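PDB 3FBU: acetyltransferase, GNAT family from Bacillus anthracis str. Sterne, which binds coenzyme A and, as a member of the GNAT family, probably transfers the acetyl group of acetyl-CoA to an acceptor not yet identified. Local coordinates for residues F15-A20 against N67-H72. Residues are numbered along the deposited sequence; the frame is centred on the assembly and turned at random.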
ATOM      1  N   PHE A  15      27.798 -11.646 -11.004  1.00 23.38           N
ATOM      2  CA  PHE A  15      28.328 -10.695 -10.052  1.00 23.59           C
ATOM      3  C   PHE A  15      27.970  -9.250 -10.392  1.00 22.53           C
ATOM      4  O   PHE A  15      27.682  -8.489  -9.523  1.00 21.38           O
ATOM      5  CB  PHE A  15      29.829 -10.868  -9.775  1.00 24.00           C
ATOM      6  CG  PHE A  15      30.279 -10.144  -8.587  1.00 23.83           C
ATOM      7  CD1 PHE A  15      29.909 -10.551  -7.325  1.00 25.91           C
ATOM      8  CD2 PHE A  15      31.042  -9.016  -8.698  1.00 26.00           C
ATOM      9  CE1 PHE A  15      30.301  -9.850  -6.241  1.00 26.00           C
ATOM     10  CE2 PHE A  15      31.440  -8.342  -7.616  1.00 25.96           C
ATOM     11  CZ  PHE A  15      31.064  -8.749  -6.373  1.00 25.11           C
ATOM     12  N   LYS A  16      27.967  -8.892 -11.665  1.00 22.71           N
ATOM     13  CA  LYS A  16      27.656  -7.519 -11.988  1.00 23.77           C
ATOM     14  C   LYS A  16      26.211  -7.121 -11.687  1.00 23.34           C
ATOM     15  O   LYS A  16      25.896  -5.984 -11.732  1.00 24.36           O
ATOM     16  CB  LYS A  16      28.025  -7.143 -13.403  1.00 23.96           C
ATOM     17  CG  LYS A  16      27.396  -7.829 -14.449  1.00 26.92           C
ATOM     18  CD  LYS A  16      27.979  -7.251 -15.733  1.00 26.57           C
ATOM     19  CE  LYS A  16      27.921  -8.241 -16.834  1.00 28.58           C
ATOM     20  NZ  LYS A  16      27.793  -7.704 -18.170  1.00 28.17           N
ATOM     21  N   ASP A  17      25.356  -8.079 -11.345  1.00 23.14           N
ATOM     22  CA  ASP A  17      24.031  -7.718 -10.871  1.00 22.08           C
ATOM     23  C   ASP A  17      24.013  -6.962  -9.544  1.00 21.65           C
ATOM     24  O   ASP A  17      23.028  -6.401  -9.219  1.00 20.45           O
ATOM     25  CB  ASP A  17      23.167  -8.965 -10.705  1.00 22.13           C
ATOM     26  CG  ASP A  17      22.899  -9.694 -11.998  1.00 20.96           C
ATOM     27  OD1 ASP A  17      22.736  -9.070 -13.020  1.00 19.92           O
ATOM     28  OD2 ASP A  17      22.854 -10.891 -11.959  1.00 22.45           O
ATOM     29  N   TRP A  18      25.086  -6.989  -8.757  1.00 21.04           N
ATOM     30  CA  TRP A  18      25.036  -6.478  -7.382  1.00 21.26           C
ATOM     31  C   TRP A  18      24.587  -5.016  -7.265  1.00 21.03           C
ATOM     32  O   TRP A  18      23.844  -4.665  -6.355  1.00 19.76           O
ATOM     33  CB  TRP A  18      26.345  -6.750  -6.627  1.00 22.85           C
ATOM     34  CG  TRP A  18      27.463  -5.810  -6.864  1.00 23.17           C
ATOM     35  CD1 TRP A  18      28.521  -5.998  -7.709  1.00 24.95           C
ATOM     36  CD2 TRP A  18      27.702  -4.582  -6.184  1.00 23.60           C
ATOM     37  NE1 TRP A  18      29.377  -4.941  -7.633  1.00 24.97           N
ATOM     38  CE2 TRP A  18      28.900  -4.050  -6.704  1.00 25.62           C
ATOM     39  CE3 TRP A  18      26.996  -3.850  -5.212  1.00 25.33           C
ATOM     40  CZ2 TRP A  18      29.410  -2.823  -6.286  1.00 25.51           C
ATOM     41  CZ3 TRP A  18      27.503  -2.634  -4.800  1.00 24.38           C
ATOM     42  CH2 TRP A  18      28.704  -2.133  -5.332  1.00 24.79           C
ATOM     43  N   GLU A  19      25.013  -4.168  -8.196  1.00 20.80           N
ATOM     44  CA  GLU A  19      24.647  -2.744  -8.123  1.00 21.62           C
ATOM     45  C   GLU A  19      23.143  -2.511  -8.249  1.00 19.69           C
ATOM     46  O   GLU A  19      22.584  -1.713  -7.501  1.00 20.84           O
ATOM     47  CB  GLU A  19      25.444  -1.899  -9.135  1.00 22.64           C
ATOM     48  CG  GLU A  19      26.871  -1.581  -8.635  1.00 26.40           C
ATOM     49  CD  GLU A  19      27.627  -0.563  -9.482  1.00 27.50           C
ATOM     50  OE1 GLU A  19      27.036   0.007 -10.426  1.00 36.95           O
ATOM     51  OE2 GLU A  19      28.834  -0.344  -9.200  1.00 34.48           O
ATOM     52  N   ALA A  20      22.500  -3.223  -9.162  1.00 18.92           N
ATOM     53  CA  ALA A  20      21.039  -3.145  -9.350  1.00 19.85           C
ATOM     54  C   ALA A  20      20.306  -3.720  -8.129  1.00 18.88           C
ATOM     55  O   ALA A  20      19.247  -3.222  -7.719  1.00 19.26           O
ATOM     56  CB  ALA A  20      20.641  -3.898 -10.625  1.00 20.06           C
ATOM     57  N   ASN A  67      15.573  -5.189 -20.283  1.00 35.11           N
ATOM     58  CA  ASN A  67      16.750  -5.797 -19.666  1.00 33.71           C
ATOM     59  C   ASN A  67      17.169  -5.114 -18.345  1.00 32.77           C
ATOM     60  O   ASN A  67      18.335  -4.737 -18.156  1.00 33.24           O
ATOM     61  CB  ASN A  67      17.913  -5.822 -20.656  1.00 34.34           C
ATOM     62  CG  ASN A  67      19.017  -6.741 -20.214  1.00 35.81           C
ATOM     63  OD1 ASN A  67      18.794  -7.658 -19.413  1.00 39.52           O
ATOM     64  ND2 ASN A  67      20.223  -6.510 -20.729  1.00 38.17           N
ATOM     65  N   ILE A  68      16.197  -4.958 -17.451  1.00 29.67           N
ATOM     66  CA  ILE A  68      16.369  -4.274 -16.170  1.00 28.28           C
ATOM     67  C   ILE A  68      16.117  -5.308 -15.064  1.00 25.93           C
ATOM     68  O   ILE A  68      15.125  -6.027 -15.132  1.00 24.71           O
ATOM     69  CB  ILE A  68      15.332  -3.151 -16.026  1.00 28.05           C
ATOM     70  CG1 ILE A  68      15.663  -1.975 -16.950  1.00 30.65           C
ATOM     71  CG2 ILE A  68      15.207  -2.622 -14.586  1.00 29.97           C
ATOM     72  CD1 ILE A  68      14.598  -0.896 -16.896  1.00 29.24           C
ATOM     73  N   LEU A  69      17.016  -5.373 -14.080  1.00 23.17           N
ATOM     74  CA  LEU A  69      16.814  -6.213 -12.872  1.00 22.34           C
ATOM     75  C   LEU A  69      15.914  -5.441 -11.911  1.00 21.40           C
ATOM     76  O   LEU A  69      16.282  -4.376 -11.418  1.00 20.81           O
ATOM     77  CB  LEU A  69      18.153  -6.553 -12.216  1.00 21.79           C
ATOM     78  CG  LEU A  69      18.232  -7.516 -11.018  1.00 20.42           C
ATOM     79  CD1 LEU A  69      19.617  -8.128 -10.877  1.00 20.81           C
ATOM     80  CD2 LEU A  69      17.839  -6.802  -9.749  1.00 18.46           C
ATOM     81  N   VAL A  70      14.733  -5.982 -11.653  1.00 19.72           N
ATOM     82  CA  VAL A  70      13.738  -5.305 -10.872  1.00 20.03           C
ATOM     83  C   VAL A  70      13.542  -5.926  -9.490  1.00 19.08           C
ATOM     84  O   VAL A  70      12.840  -5.375  -8.655  1.00 20.36           O
ATOM     85  CB  VAL A  70      12.395  -5.258 -11.643  1.00 20.26           C
ATOM     86  CG1 VAL A  70      12.597  -4.449 -12.948  1.00 21.62           C
ATOM     87  CG2 VAL A  70      11.842  -6.665 -11.947  1.00 19.50           C
ATOM     88  N   GLY A  71      14.158  -7.074  -9.252  1.00 18.03           N
ATOM     89  CA  GLY A  71      14.049  -7.707  -7.940  1.00 18.20           C
ATOM     90  C   GLY A  71      14.625  -9.100  -7.961  1.00 16.81           C
ATOM     91  O   GLY A  71      15.304  -9.498  -8.906  1.00 16.73           O
ATOM     92  N   HIS A  72      14.408  -9.829  -6.875  1.00 16.99           N
ATOM     93  CA  HIS A  72      14.773 -11.228  -6.847  1.00 16.66           C
ATOM     94  C   HIS A  72      13.721 -12.101  -6.144  1.00 17.02           C
ATOM     95  O   HIS A  72      12.927 -11.642  -5.301  1.00 16.84           O
ATOM     96  CB  HIS A  72      16.192 -11.430  -6.266  1.00 17.17           C
ATOM     97  CG  HIS A  72      16.320 -11.173  -4.790  1.00 15.55           C
ATOM     98  ND1 HIS A  72      16.737  -9.957  -4.281  1.00 17.48           N
ATOM     99  CD2 HIS A  72      16.123 -11.983  -3.712  1.00 16.58           C
ATOM    100  CE1 HIS A  72      16.770 -10.018  -2.962  1.00 14.92           C
ATOM    101  NE2 HIS A  72      16.396 -11.230  -2.586  1.00 16.41           N
TER
HETATM  102  O   HOH W   1      16.872  -3.089  -9.127  1.00 24.03           O
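With CG of Leu69 trans to its backbone N (chi1 -175°), the isobutyl group reaches from the strand to the start of helix 18-25; leucine suits the place because its branched end offers one methyl each to Asp17 and Ala20. CD1 packs against Asp17, whose CG stands anti to its carbonyl carbon (chi1 -64°); CB is its closest atom, at 3.7 Å, and the two side chains cross nearly at right angles. The other methyl, CD2, lies 4.1 Å from CB of Ala20, and CB of Leu69 comes slightly closer to CB of Ala20, at 4.0 Å. Alanine suits this position because its short side chain points toward the strand and lets the helix come close: the CA atoms of Ala20 and Leu69 are 6.3 Å apart. In the GNAT fold this joins the first helix to the central mixed sheet, here at the beginning of strand 68-79, with the Leu69 side chain about 11 Å from the bound coenzyme A. The carboxylate of Asp17 lies beside CD1 too, but its oxygens bond elsewhere, OD2 accepting a hydrogen bond from Glu14 N and forming a salt bridge with Arg11; a short acid can thus pack through CB and still reach Glu14 and Arg11. One water donates to both backbones, 2.8 Å from Ala20 O and 2.7 Å from Leu69 O, linking two carbonyls that could not bond directly.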